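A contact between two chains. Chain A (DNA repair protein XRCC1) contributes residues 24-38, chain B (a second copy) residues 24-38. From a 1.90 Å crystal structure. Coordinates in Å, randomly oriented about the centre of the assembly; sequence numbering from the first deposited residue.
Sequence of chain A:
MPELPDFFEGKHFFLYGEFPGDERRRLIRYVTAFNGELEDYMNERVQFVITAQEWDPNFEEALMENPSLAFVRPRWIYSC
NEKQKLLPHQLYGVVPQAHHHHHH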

# COMPACT_ATOMS: atom_id res chain seq x y z
N ARG A 24 -6.03 -1.04 11.22
CA ARG A 24 -5.70 -1.86 10.05
C ARG A 24 -5.09 -0.99 8.96
O ARG A 24 -4.06 -1.33 8.38
CB ARG A 24 -6.93 -2.58 9.51
CG ARG A 24 -6.58 -3.56 8.38
CD ARG A 24 -7.83 -4.13 7.74
NE ARG A 24 -8.63 -4.88 8.70
CZ ARG A 24 -8.44 -6.16 9.00
NH1 ARG A 24 -7.48 -6.86 8.41
NH2 ARG A 24 -9.23 -6.74 9.89
N ARG A 25 -5.72 0.15 8.68
CA ARG A 25 -5.22 1.05 7.66
C ARG A 25 -3.86 1.62 8.03
O ARG A 25 -2.99 1.75 7.16
CB ARG A 25 -6.21 2.18 7.38
CG ARG A 25 -5.78 3.10 6.26
CD ARG A 25 -6.81 4.19 5.99
NE ARG A 25 -6.43 4.99 4.83
CZ ARG A 25 -5.53 5.97 4.86
NH1 ARG A 25 -4.91 6.26 6.00
NH2 ARG A 25 -5.23 6.64 3.76
N ARG A 26 -3.66 1.95 9.31
CA ARG A 26 -2.34 2.42 9.77
C ARG A 26 -1.26 1.36 9.59
O ARG A 26 -0.16 1.66 9.13
CB ARG A 26 -2.39 2.84 11.25
CG ARG A 26 -2.69 4.30 11.49
CD ARG A 26 -2.35 4.70 12.91
NE ARG A 26 -2.96 3.82 13.90
CZ ARG A 26 -4.21 3.96 14.35
NH1 ARG A 26 -4.97 4.95 13.89
NH2 ARG A 26 -4.69 3.11 15.25
N LEU A 27 -1.56 0.13 10.00
CA LEU A 27 -0.60 -0.96 9.83
C LEU A 27 -0.25 -1.17 8.36
O LEU A 27 0.92 -1.34 8.01
CB LEU A 27 -1.14 -2.26 10.44
CG LEU A 27 -1.27 -2.30 11.97
CD1 LEU A 27 -1.87 -3.62 12.42
CD2 LEU A 27 0.08 -2.10 12.63
N ILE A 28 -1.27 -1.18 7.51
CA ILE A 28 -1.04 -1.31 6.07
C ILE A 28 -0.15 -0.17 5.59
O ILE A 28 0.80 -0.38 4.84
CB ILE A 28 -2.36 -1.33 5.28
CG1 ILE A 28 -3.12 -2.62 5.58
CG2 ILE A 28 -2.10 -1.17 3.78
CD1 ILE A 28 -4.57 -2.61 5.10
N ARG A 29 -0.44 1.03 6.07
CA ARG A 29 0.36 2.17 5.66
C ARG A 29 1.85 1.99 5.96
O ARG A 29 2.67 2.18 5.07
CB ARG A 29 -0.15 3.48 6.27
CG ARG A 29 0.61 4.69 5.74
CD ARG A 29 0.10 5.99 6.35
NE ARG A 29 0.90 7.11 5.87
CZ ARG A 29 0.86 8.33 6.40
NH1 ARG A 29 0.07 8.57 7.44
NH2 ARG A 29 1.61 9.29 5.90
N TYR A 30 2.19 1.63 7.20
CA TYR A 30 3.58 1.47 7.59
C TYR A 30 4.28 0.28 6.92
O TYR A 30 5.42 0.39 6.48
CB TYR A 30 3.71 1.33 9.11
CG TYR A 30 3.19 2.54 9.87
CD1 TYR A 30 3.55 3.82 9.48
CD2 TYR A 30 2.35 2.39 10.96
CE1 TYR A 30 3.08 4.93 10.16
CE2 TYR A 30 1.88 3.49 11.66
CZ TYR A 30 2.25 4.76 11.25
OH TYR A 30 1.78 5.85 11.94
N VAL A 31 3.60 -0.85 6.86
CA VAL A 31 4.22 -2.03 6.26
C VAL A 31 4.54 -1.72 4.79
O VAL A 31 5.64 -1.99 4.30
CB VAL A 31 3.32 -3.28 6.38
CG1 VAL A 31 3.87 -4.41 5.53
CG2 VAL A 31 3.20 -3.73 7.84
N THR A 32 3.57 -1.14 4.10
CA THR A 32 3.73 -0.79 2.69
C THR A 32 4.84 0.26 2.49
O THR A 32 5.72 0.10 1.63
CB THR A 32 2.41 -0.25 2.13
OG1 THR A 32 1.37 -1.23 2.32
CG2 THR A 32 2.53 0.07 0.64
N ALA A 33 4.81 1.32 3.29
CA ALA A 33 5.76 2.42 3.19
C ALA A 33 7.20 1.96 3.34
O ALA A 33 8.09 2.49 2.67
CB ALA A 33 5.44 3.50 4.22
N PHE A 34 7.44 0.98 4.21
CA PHE A 34 8.81 0.55 4.47
C PHE A 34 9.15 -0.66 3.63
O PHE A 34 10.11 -1.39 3.91
CB PHE A 34 9.03 0.31 5.96
CG PHE A 34 8.61 1.48 6.81
CD1 PHE A 34 8.92 2.77 6.43
CD2 PHE A 34 7.89 1.28 7.98
CE1 PHE A 34 8.53 3.86 7.20
CE2 PHE A 34 7.49 2.36 8.76
CZ PHE A 34 7.82 3.66 8.37
N ASN A 35 8.34 -0.86 2.60
CA ASN A 35 8.61 -1.81 1.53
C ASN A 35 8.34 -3.26 1.90
O ASN A 35 8.91 -4.17 1.30
CB ASN A 35 10.03 -1.65 0.99
CG ASN A 35 10.14 -2.05 -0.46
OD1 ASN A 35 9.13 -2.17 -1.15
ND2 ASN A 35 11.36 -2.26 -0.93
N GLY A 36 7.45 -3.47 2.87
CA GLY A 36 7.02 -4.80 3.24
C GLY A 36 6.01 -5.31 2.23
O GLY A 36 5.48 -4.53 1.44
N GLU A 37 5.74 -6.60 2.25
CA GLU A 37 4.78 -7.20 1.34
C GLU A 37 3.61 -7.77 2.13
O GLU A 37 3.81 -8.57 3.04
CB GLU A 37 5.46 -8.33 0.56
CG GLU A 37 4.69 -8.79 -0.66
CD GLU A 37 4.98 -7.94 -1.88
OE1 GLU A 37 6.15 -7.92 -2.32
OE2 GLU A 37 4.04 -7.28 -2.38
N LEU A 38 2.39 -7.37 1.77
CA LEU A 38 1.20 -7.84 2.47
C LEU A 38 0.50 -8.98 1.72
O LEU A 38 0.18 -8.84 0.55
CB LEU A 38 0.23 -6.68 2.67
CG LEU A 38 0.67 -5.71 3.77
CD1 LEU A 38 0.09 -4.33 3.54
CD2 LEU A 38 0.29 -6.24 5.14
N ARG B 24 4.21 -0.74 -10.82
CA ARG B 24 2.89 -0.71 -10.19
C ARG B 24 2.98 -0.83 -8.66
O ARG B 24 2.33 -0.09 -7.92
CB ARG B 24 1.99 -1.80 -10.76
CG ARG B 24 0.57 -1.69 -10.28
CD ARG B 24 -0.38 -2.59 -11.08
NE ARG B 24 -1.67 -2.58 -10.42
CZ ARG B 24 -2.73 -1.89 -10.82
NH1 ARG B 24 -2.71 -1.17 -11.94
NH2 ARG B 24 -3.84 -1.94 -10.09
N ARG B 25 3.80 -1.76 -8.18
CA ARG B 25 4.02 -1.90 -6.74
C ARG B 25 4.63 -0.62 -6.14
O ARG B 25 4.33 -0.23 -5.01
CB ARG B 25 4.94 -3.10 -6.47
CG ARG B 25 5.28 -3.26 -5.02
CD ARG B 25 5.96 -4.59 -4.76
NE ARG B 25 6.20 -4.78 -3.34
CZ ARG B 25 7.17 -4.17 -2.67
NH1 ARG B 25 8.00 -3.36 -3.31
NH2 ARG B 25 7.32 -4.39 -1.37
N ARG B 26 5.51 0.02 -6.90
CA ARG B 26 6.13 1.26 -6.41
C ARG B 26 5.12 2.40 -6.29
O ARG B 26 5.17 3.18 -5.34
CB ARG B 26 7.33 1.65 -7.29
CG ARG B 26 8.05 2.91 -6.80
CD ARG B 26 9.46 3.05 -7.38
NE ARG B 26 9.46 3.26 -8.82
CZ ARG B 26 9.83 2.33 -9.71
NH1 ARG B 26 10.25 1.14 -9.29
NH2 ARG B 26 9.79 2.59 -11.01
N LEU B 27 4.20 2.51 -7.26
CA LEU B 27 3.12 3.49 -7.19
C LEU B 27 2.23 3.25 -5.98
O LEU B 27 1.87 4.19 -5.26
CB LEU B 27 2.26 3.44 -8.46
CG LEU B 27 2.90 4.00 -9.73
CD1 LEU B 27 2.14 3.57 -10.97
CD2 LEU B 27 2.98 5.53 -9.63
N ILE B 28 1.85 2.00 -5.77
CA ILE B 28 1.06 1.66 -4.60
C ILE B 28 1.82 2.10 -3.34
O ILE B 28 1.23 2.67 -2.43
CB ILE B 28 0.77 0.15 -4.54
CG1 ILE B 28 -0.25 -0.23 -5.61
CG2 ILE B 28 0.26 -0.25 -3.18
CD1 ILE B 28 -0.30 -1.76 -5.88
N ARG B 29 3.12 1.85 -3.31
CA ARG B 29 3.95 2.22 -2.16
C ARG B 29 3.93 3.71 -1.86
O ARG B 29 3.72 4.11 -0.71
CB ARG B 29 5.39 1.73 -2.35
CG ARG B 29 6.29 1.99 -1.17
CD ARG B 29 7.72 1.51 -1.42
NE ARG B 29 8.54 1.82 -0.27
CZ ARG B 29 9.87 1.77 -0.22
NH1 ARG B 29 10.57 1.41 -1.29
NH2 ARG B 29 10.50 2.08 0.90
N TYR B 30 4.17 4.55 -2.87
CA TYR B 30 4.21 6.00 -2.67
C TYR B 30 2.83 6.57 -2.36
O TYR B 30 2.68 7.38 -1.44
CB TYR B 30 4.79 6.71 -3.88
CG TYR B 30 6.24 6.40 -4.16
CD1 TYR B 30 7.06 5.88 -3.17
CD2 TYR B 30 6.79 6.64 -5.41
CE1 TYR B 30 8.39 5.58 -3.43
CE2 TYR B 30 8.11 6.36 -5.69
CZ TYR B 30 8.91 5.83 -4.69
OH TYR B 30 10.24 5.55 -4.97
N VAL B 31 1.83 6.17 -3.13
CA VAL B 31 0.48 6.64 -2.85
C VAL B 31 0.13 6.33 -1.40
O VAL B 31 -0.32 7.20 -0.66
CB VAL B 31 -0.55 5.99 -3.77
CG1 VAL B 31 -1.95 6.30 -3.28
CG2 VAL B 31 -0.37 6.48 -5.22
N THR B 32 0.33 5.08 -1.01
CA THR B 32 -0.00 4.63 0.35
C THR B 32 0.84 5.35 1.41
O THR B 32 0.31 5.81 2.42
CB THR B 32 0.18 3.11 0.51
OG1 THR B 32 -0.58 2.42 -0.49
CG2 THR B 32 -0.29 2.65 1.90
N ALA B 33 2.15 5.45 1.17
CA ALA B 33 3.05 6.04 2.16
C ALA B 33 2.67 7.48 2.50
O ALA B 33 2.84 7.91 3.63
CB ALA B 33 4.49 5.97 1.69
N PHE B 34 2.15 8.21 1.52
CA PHE B 34 1.84 9.63 1.73
C PHE B 34 0.36 9.84 2.04
O PHE B 34 -0.20 10.91 1.81
CB PHE B 34 2.32 10.46 0.55
CG PHE B 34 3.78 10.25 0.25
CD1 PHE B 34 4.71 10.22 1.27
CD2 PHE B 34 4.21 10.05 -1.05
CE1 PHE B 34 6.05 10.02 1.00
CE2 PHE B 34 5.55 9.85 -1.32
CZ PHE B 34 6.47 9.83 -0.29
N ASN B 35 -0.25 8.78 2.56
CA ASN B 35 -1.62 8.81 3.07
C ASN B 35 -2.72 8.92 2.03
O ASN B 35 -3.85 9.25 2.36
CB ASN B 35 -1.79 9.91 4.13
CG ASN B 35 -2.65 9.46 5.30
OD1 ASN B 35 -3.09 8.31 5.35
ND2 ASN B 35 -2.88 10.36 6.25
N GLY B 36 -2.39 8.63 0.77
CA GLY B 36 -3.40 8.59 -0.28
C GLY B 36 -4.28 7.36 -0.15
O GLY B 36 -3.92 6.41 0.54
N GLU B 37 -5.43 7.38 -0.80
CA GLU B 37 -6.34 6.24 -0.77
C GLU B 37 -6.43 5.58 -2.14
O GLU B 37 -6.81 6.21 -3.12
CB GLU B 37 -7.73 6.67 -0.31
CG GLU B 37 -7.76 7.31 1.08
N LEU B 38 -6.09 4.30 -2.20
CA LEU B 38 -6.23 3.55 -3.45
C LEU B 38 -7.62 2.96 -3.57
O LEU B 38 -8.20 2.48 -2.59
CB LEU B 38 -5.18 2.44 -3.53
CG LEU B 38 -3.76 2.95 -3.79
CD1 LEU B 38 -2.75 1.93 -3.31
CD2 LEU B 38 -3.58 3.26 -5.28

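Four arginines, two from each copy, hold this contact together, and most of what they grip is uncharged: the carbonyl oxygens at the end of the partner's helix and the side-chain amide just beyond it. The two helices, residues 24-33 in each chain, cross at 129° between their N-to-C directions, with axes 8.5 Å apart at closest approach. The arrangement is nearly twofold, so almost every interaction occurs twice.

At the centre the helices meet through small side chains. Ala A33 CB lies 3.7 Å from Ala B33 CB, and the CA atoms of these two residues are only 4.6 Å apart; alanine suits a place where the backbones come so close. Beside them, Thr A32 CG2 packs 3.8 Å from Thr B32 CB. Each threonine has its CA-to-CB bond toward the partner and presents its methyl there, while its hydroxyl is satisfied within its own helix: Thr A32 OG1 donates to Ile A28 O at 2.7 Å, and Thr B32 OG1 to Ile B28 O at the same distance. The polar group is thus paid for locally, and the methyl is free to pack.

Arg A29 and Arg B29 use both the apolar and the charged parts of a long side chain. Their CA-to-CB bonds run sideways, but the extended chains, with chi1 to chi3 all t, carry the guanidinium groups to the partner's helix end. Arg A29 NE and NH2 both donate to Ala B33 O, at 3.1 and 2.9 Å; in return Arg B29 NE and NH2 reach Ala A33 O, each at 3.0 Å. In both cases the carbonyl lies at the guanidinium edge, near its plane, where the N-H groups point. The helix there is running out, and within these stretches no backbone N-H takes up this oxygen, so it can accept both bonds. On the way, the methylenes lie against the partner's backbone, with Arg A29 CG 3.5 Å from Thr B32 O. The asparagine amide lies over one face of the guanidinium, Asn B35 CG being 3.6 Å from Arg A29 NH1.

That same asparagine serves a second arginine. Arg A25 NH1 and NH2 donate to Asn B35 OD1 at 2.8 and 3.1 Å, and Arg B25 NH1 and NH2 to Asn A35 OD1 at 2.7 and 2.9 Å. Asparagine also suits the backbone here: positive phi, 77° in chain A and 72° in chain B, is a conformation it tolerates better than most residues. Its main-chain oxygen joins in, with Arg A25 NH2 bonded to Asn B35 O at 3.3 Å and a weak bond from Arg B25 NH2 to Asn A35 O at 3.1 Å.

The symmetry falters at residue 37. Glu A37 OE1 forms a salt bridge with Arg B25 NE at 3.3 Å, through a weak hydrogen bond, whereas the carboxylate of Glu B37 is not modelled.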